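Local coordinates for xyloglucan-specific endo-beta-1,4-glucanase BoGH9A (PDB 6DHT), which cleaves the beta-1,4-linked glucan backbone of xyloglucans at internal positions, releasing xyloglucan oligosaccharides, at residues Y175-G180 against P373-T378; K263-A268 against T336-E341. One frame throughout, in Å; residues are numbered along the deposited sequence.

Interaction 1 of 2, residues Y175-G180 against P373-T378; sequences YIVNSG and PGWGNT. With CA (calcium ion), chain C.
N178, in the first turn of helix 176-192, has its CA 5.7 Å from that of W375, which sits in a type I beta turn from G374 to N377, and no hydrogen bond joins the two segments. W375 sends its CB toward the helix, and its indole lies obliquely beside V177 and N178. V177 reaches it with one methyl: CG1 stands anti to the backbone N (chi1 164°) and comes 3.8 Å from CE3 of W375 on the six-membered ring. N178 meets the root of the side chain, its OD1 lying 3.4 Å from CB of W375 on the pyrrole side, with the amide plane almost perpendicular to the indole (88°). The far side of that amide is anchored elsewhere, since ND2 donates hydrogen bonds to D168 and N552, which should fix its rotation and leave OD1 directed at the tryptophan. Y175 OH, just before the helix, is hydrogen-bonded to D171, the predicted nucleophile. Past W375, G376 O binds a calcium ion at 2.4 Å. The contact thus joins a barrel helix to a calcium-bound loop beside the predicted catalytic centre of a glycoside hydrolase family 9 (alpha/alpha)6 barrel.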
loop_
_atom_site.group_PDB
_atom_site.type_symbol
_atom_site.label_atom_id
_atom_site.label_comp_id
_atom_site.label_asym_id
_atom_site.label_seq_id
_atom_site.Cartn_x
_atom_site.Cartn_y
_atom_site.Cartn_z
ATOM N N TYR A 175 -6.986 10.357 -8.324
ATOM C CA TYR A 175 -8.278 9.798 -7.947
ATOM C C TYR A 175 -8.504 9.921 -6.443
ATOM O O TYR A 175 -7.654 9.489 -5.649
ATOM C CB TYR A 175 -8.326 8.324 -8.300
ATOM C CG TYR A 175 -7.985 7.964 -9.747
ATOM C CD1 TYR A 175 -6.661 7.935 -10.183
ATOM C CD2 TYR A 175 -8.972 7.597 -10.676
ATOM C CE1 TYR A 175 -6.315 7.572 -11.486
ATOM C CE2 TYR A 175 -8.636 7.244 -11.981
ATOM C CZ TYR A 175 -7.312 7.228 -12.384
ATOM O OH TYR A 175 -6.974 6.854 -13.688
ATOM N N ILE A 176 -9.637 10.472 -6.030
ATOM C CA ILE A 176 -9.904 10.703 -4.616
ATOM C C ILE A 176 -10.090 9.399 -3.822
ATOM O O ILE A 176 -9.577 9.256 -2.701
ATOM C CB ILE A 176 -11.150 11.614 -4.448
ATOM C CG1 ILE A 176 -10.839 13.067 -4.835
ATOM C CG2 ILE A 176 -11.634 11.583 -3.000
ATOM C CD1 ILE A 176 -9.856 13.789 -3.923
ATOM N N VAL A 177 -10.794 8.432 -4.379
ATOM C CA VAL A 177 -11.022 7.181 -3.666
ATOM C C VAL A 177 -9.693 6.515 -3.371
ATOM O O VAL A 177 -9.383 6.166 -2.205
ATOM C CB VAL A 177 -11.969 6.261 -4.440
ATOM C CG1 VAL A 177 -11.925 4.832 -3.930
ATOM C CG2 VAL A 177 -13.389 6.814 -4.364
ATOM N N ASN A 178 -8.876 6.337 -4.400
ATOM C CA ASN A 178 -7.669 5.564 -4.209
ATOM C C ASN A 178 -6.653 6.317 -3.364
ATOM O O ASN A 178 -5.989 5.716 -2.504
ATOM C CB ASN A 178 -7.063 5.198 -5.554
ATOM C CG ASN A 178 -6.137 4.026 -5.449
ATOM O OD1 ASN A 178 -6.460 3.039 -4.790
ATOM N ND2 ASN A 178 -4.966 4.141 -6.047
ATOM N N SER A 179 -6.514 7.621 -3.548
ATOM C CA SER A 179 -5.496 8.325 -2.781
ATOM C C SER A 179 -5.938 8.546 -1.329
ATOM O O SER A 179 -5.098 8.495 -0.440
ATOM C CB SER A 179 -5.039 9.610 -3.477
ATOM O OG SER A 179 -6.047 10.582 -3.501
ATOM N N GLY A 180 -7.232 8.744 -1.102
ATOM C CA GLY A 180 -7.779 8.850 0.229
ATOM C C GLY A 180 -7.588 7.565 1.000
ATOM O O GLY A 180 -7.162 7.589 2.156
ATOM N N PRO A 373 -7.870 -4.668 4.358
ATOM C CA PRO A 373 -8.153 -3.402 3.677
ATOM C C PRO A 373 -7.933 -3.466 2.163
ATOM O O PRO A 373 -7.075 -4.214 1.691
ATOM C CB PRO A 373 -7.185 -2.419 4.367
ATOM C CG PRO A 373 -6.059 -3.274 4.840
ATOM C CD PRO A 373 -6.708 -4.573 5.258
ATOM N N GLY A 374 -8.720 -2.681 1.441
ATOM C CA GLY A 374 -8.532 -2.435 0.021
ATOM C C GLY A 374 -9.239 -1.157 -0.353
ATOM O O GLY A 374 -10.081 -0.665 0.392
ATOM N N TRP A 375 -8.912 -0.608 -1.520
ATOM C CA TRP A 375 -9.424 0.707 -1.876
ATOM C C TRP A 375 -10.950 0.823 -1.821
ATOM O O TRP A 375 -11.475 1.873 -1.492
ATOM C CB TRP A 375 -8.878 1.195 -3.222
ATOM C CG TRP A 375 -9.289 0.399 -4.442
ATOM C CD1 TRP A 375 -8.540 -0.530 -5.084
ATOM C CD2 TRP A 375 -10.540 0.479 -5.158
ATOM N NE1 TRP A 375 -9.235 -1.027 -6.177
ATOM C CE2 TRP A 375 -10.464 -0.427 -6.232
ATOM C CE3 TRP A 375 -11.702 1.233 -4.997
ATOM C CZ2 TRP A 375 -11.520 -0.604 -7.145
ATOM C CZ3 TRP A 375 -12.754 1.057 -5.906
ATOM C CH2 TRP A 375 -12.647 0.143 -6.955
ATOM N N GLY A 376 -11.641 -0.266 -2.140
ATOM C CA GLY A 376 -13.093 -0.263 -2.182
ATOM C C GLY A 376 -13.732 -0.916 -0.973
ATOM O O GLY A 376 -14.955 -1.002 -0.871
ATOM N N ASN A 377 -12.895 -1.375 -0.055
ATOM C CA ASN A 377 -13.351 -2.049 1.154
ATOM C C ASN A 377 -12.603 -1.506 2.354
ATOM O O ASN A 377 -11.556 -2.035 2.766
ATOM C CB ASN A 377 -13.167 -3.558 1.078
ATOM C CG ASN A 377 -13.622 -4.264 2.381
ATOM O OD1 ASN A 377 -14.251 -3.652 3.292
ATOM N ND2 ASN A 377 -13.296 -5.551 2.479
ATOM N N THR A 378 -13.168 -0.452 2.929
ATOM C CA THR A 378 -12.475 0.318 3.951
ATOM C C THR A 378 -12.906 -0.074 5.366
ATOM O O THR A 378 -12.581 0.625 6.326
ATOM C CB THR A 378 -12.676 1.820 3.744
ATOM O OG1 THR A 378 -14.073 2.153 3.807
ATOM C CG2 THR A 378 -12.152 2.242 2.387
HETATM CA CA CA C . -17.006 0.072 -0.394
HETATM O O HOH W 1 -17.553 -2.123 -1.373
#

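Interaction 2 of 2, residues K263-A268 against T336-E341; sequences KSVTAA and THADDE. With CA (calcium ion), chain C.
T266 lays its methyl over the carboxylate of E341: CG2 sits 4.1 Å from E341 CD, almost straight above the plane of the group, while the calcium ion lies close to that plane, at the oxygen end. The apolar branch is thereby set against a face of the carboxylate and both oxygens remain turned to the metal. E341 reaches this pose through a bend at chi2 (81°), which folds its chain back so that OE1 and OE2 each bind calcium at 2.5 Å. D340, the preceding residue, also chelates with both oxygens, OD1 at 2.4 Å from the ion, its carboxylate plane inclined to that of E341 by nearly 60°. H337 contributes its backbone O, not its imidazole. With a water, D335 and G376 O, these groups make an eightfold calcium site at the start of helix 339-353, in the (alpha/alpha)6 barrel of this family 9 glycoside hydrolase. The gathered carboxylate oxygens, some only 3.0 Å apart (D340 OD2 to E341 OE1), are presumably held together by the cation. Alongside, A338 directs CB at the first turn of helix 265-281 and meets V265 CG1 at 4.2 Å. That turn is N-capped by S264, whose OG accepts from A267 N at 3.0 Å with an N-H...O angle of 152°; S264 OG is also hydrogen-bonded to H238.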
loop_
_atom_site.group_PDB
_atom_site.type_symbol
_atom_site.label_atom_id
_atom_site.label_comp_id
_atom_site.label_asym_id
_atom_site.label_seq_id
_atom_site.Cartn_x
_atom_site.Cartn_y
_atom_site.Cartn_z
ATOM N N LYS A 263 -19.241 14.112 -8.869
ATOM C CA LYS A 263 -19.146 13.846 -7.434
ATOM C C LYS A 263 -19.661 12.446 -7.118
ATOM O O LYS A 263 -20.643 11.997 -7.699
ATOM C CB LYS A 263 -19.972 14.885 -6.673
ATOM C CG LYS A 263 -19.456 16.300 -6.774
ATOM C CD LYS A 263 -20.519 17.280 -6.275
ATOM C CE LYS A 263 -20.029 18.708 -6.308
ATOM N NZ LYS A 263 -21.173 19.675 -6.419
ATOM N N SER A 264 -19.004 11.736 -6.195
ATOM C CA SER A 264 -19.461 10.398 -5.813
ATOM C C SER A 264 -19.520 10.275 -4.294
ATOM O O SER A 264 -18.829 10.994 -3.581
ATOM C CB SER A 264 -18.550 9.321 -6.379
ATOM O OG SER A 264 -17.276 9.377 -5.754
ATOM N N VAL A 265 -20.356 9.360 -3.821
ATOM C CA VAL A 265 -20.545 9.170 -2.392
ATOM C C VAL A 265 -19.274 8.589 -1.779
ATOM O O VAL A 265 -18.884 8.981 -0.679
ATOM C CB VAL A 265 -21.772 8.269 -2.107
ATOM C CG1 VAL A 265 -21.595 6.873 -2.666
ATOM C CG2 VAL A 265 -22.085 8.245 -0.642
ATOM N N THR A 266 -18.608 7.709 -2.520
ATOM C CA THR A 266 -17.378 7.085 -2.023
ATOM C C THR A 266 -16.225 8.099 -1.979
ATOM O O THR A 266 -15.450 8.129 -1.029
ATOM C CB THR A 266 -17.014 5.878 -2.864
ATOM O OG1 THR A 266 -17.120 6.229 -4.250
ATOM C CG2 THR A 266 -17.949 4.732 -2.562
ATOM N N ALA A 267 -16.113 8.954 -2.983
ATOM C CA ALA A 267 -15.133 10.035 -2.909
ATOM C C ALA A 267 -15.360 10.924 -1.699
ATOM O O ALA A 267 -14.422 11.286 -0.975
ATOM C CB ALA A 267 -15.137 10.860 -4.191
ATOM N N ALA A 268 -16.615 11.314 -1.491
ATOM C CA ALA A 268 -16.947 12.167 -0.382
ATOM C C ALA A 268 -16.597 11.510 0.951
ATOM O O ALA A 268 -16.057 12.160 1.831
ATOM C CB ALA A 268 -18.421 12.528 -0.419
ATOM N N THR A 336 -20.667 0.020 -5.665
ATOM C CA THR A 336 -22.076 0.218 -5.302
ATOM C C THR A 336 -22.364 -0.152 -3.850
ATOM O O THR A 336 -23.524 -0.230 -3.437
ATOM C CB THR A 336 -23.020 -0.594 -6.215
ATOM O OG1 THR A 336 -22.681 -1.983 -6.154
ATOM C CG2 THR A 336 -22.915 -0.109 -7.639
ATOM N N HIS A 337 -21.302 -0.359 -3.076
ATOM C CA HIS A 337 -21.412 -0.722 -1.664
ATOM C C HIS A 337 -20.636 0.290 -0.835
ATOM O O HIS A 337 -19.420 0.175 -0.676
ATOM C CB HIS A 337 -20.889 -2.136 -1.417
ATOM C CG HIS A 337 -21.675 -3.209 -2.104
ATOM N ND1 HIS A 337 -21.380 -3.650 -3.376
ATOM C CD2 HIS A 337 -22.743 -3.934 -1.693
ATOM C CE1 HIS A 337 -22.233 -4.601 -3.720
ATOM N NE2 HIS A 337 -23.071 -4.790 -2.717
ATOM N N ALA A 338 -21.350 1.272 -0.303
ATOM C CA ALA A 338 -20.739 2.372 0.434
ATOM C C ALA A 338 -20.797 2.212 1.965
ATOM O O ALA A 338 -20.367 3.105 2.704
ATOM C CB ALA A 338 -21.383 3.685 0.019
ATOM N N ASP A 339 -21.327 1.094 2.450
ATOM C CA ASP A 339 -21.459 0.927 3.906
ATOM C C ASP A 339 -20.107 1.034 4.602
ATOM O O ASP A 339 -19.998 1.644 5.676
ATOM C CB ASP A 339 -22.084 -0.427 4.269
ATOM C CG ASP A 339 -23.601 -0.458 4.079
ATOM O OD1 ASP A 339 -24.203 0.597 3.792
ATOM O OD2 ASP A 339 -24.189 -1.549 4.242
ATOM N N ASP A 340 -19.084 0.436 3.992
ATOM C CA ASP A 340 -17.754 0.415 4.616
ATOM C C ASP A 340 -17.111 1.796 4.665
ATOM O O ASP A 340 -16.426 2.139 5.635
ATOM C CB ASP A 340 -16.826 -0.591 3.927
ATOM C CG ASP A 340 -16.802 -0.447 2.409
ATOM O OD1 ASP A 340 -17.813 -0.782 1.749
ATOM O OD2 ASP A 340 -15.760 -0.031 1.852
ATOM N N GLU A 341 -17.352 2.614 3.643
ATOM C CA GLU A 341 -16.855 3.979 3.625
ATOM C C GLU A 341 -17.629 4.818 4.668
ATOM O O GLU A 341 -17.053 5.664 5.340
ATOM C CB GLU A 341 -16.957 4.584 2.211
ATOM C CG GLU A 341 -15.951 4.011 1.178
ATOM C CD GLU A 341 -16.370 2.690 0.561
ATOM O OE1 GLU A 341 -17.483 2.194 0.848
ATOM O OE2 GLU A 341 -15.575 2.117 -0.226
HETATM CA CA CA C . -17.006 0.072 -0.394
HETATM O O HOH W 1 -17.553 -2.123 -1.373
#

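Overall arrangement
The centres of the two interactions lie about 10 Å apart within the family 9 catalytic domain, and one calcium ion with its water ligand belongs to both. Along the chain the order is 175-180, 263-268, 336-341, 373-378, so both segments of interaction 2 fall between those of interaction 1. Interaction 1 and interaction 2 each supply ligands to this ion, and T378 N probably donates to D340 OD2 (2.8 Å). Helices 176-192 and 265-281 also touch directly, V177 packing on T266. The metal therefore ties the loop carrying W375 to the start of helix 339-353, linking the more peripheral interaction 2 with interaction 1, which lies nearer the predicted catalytic residues.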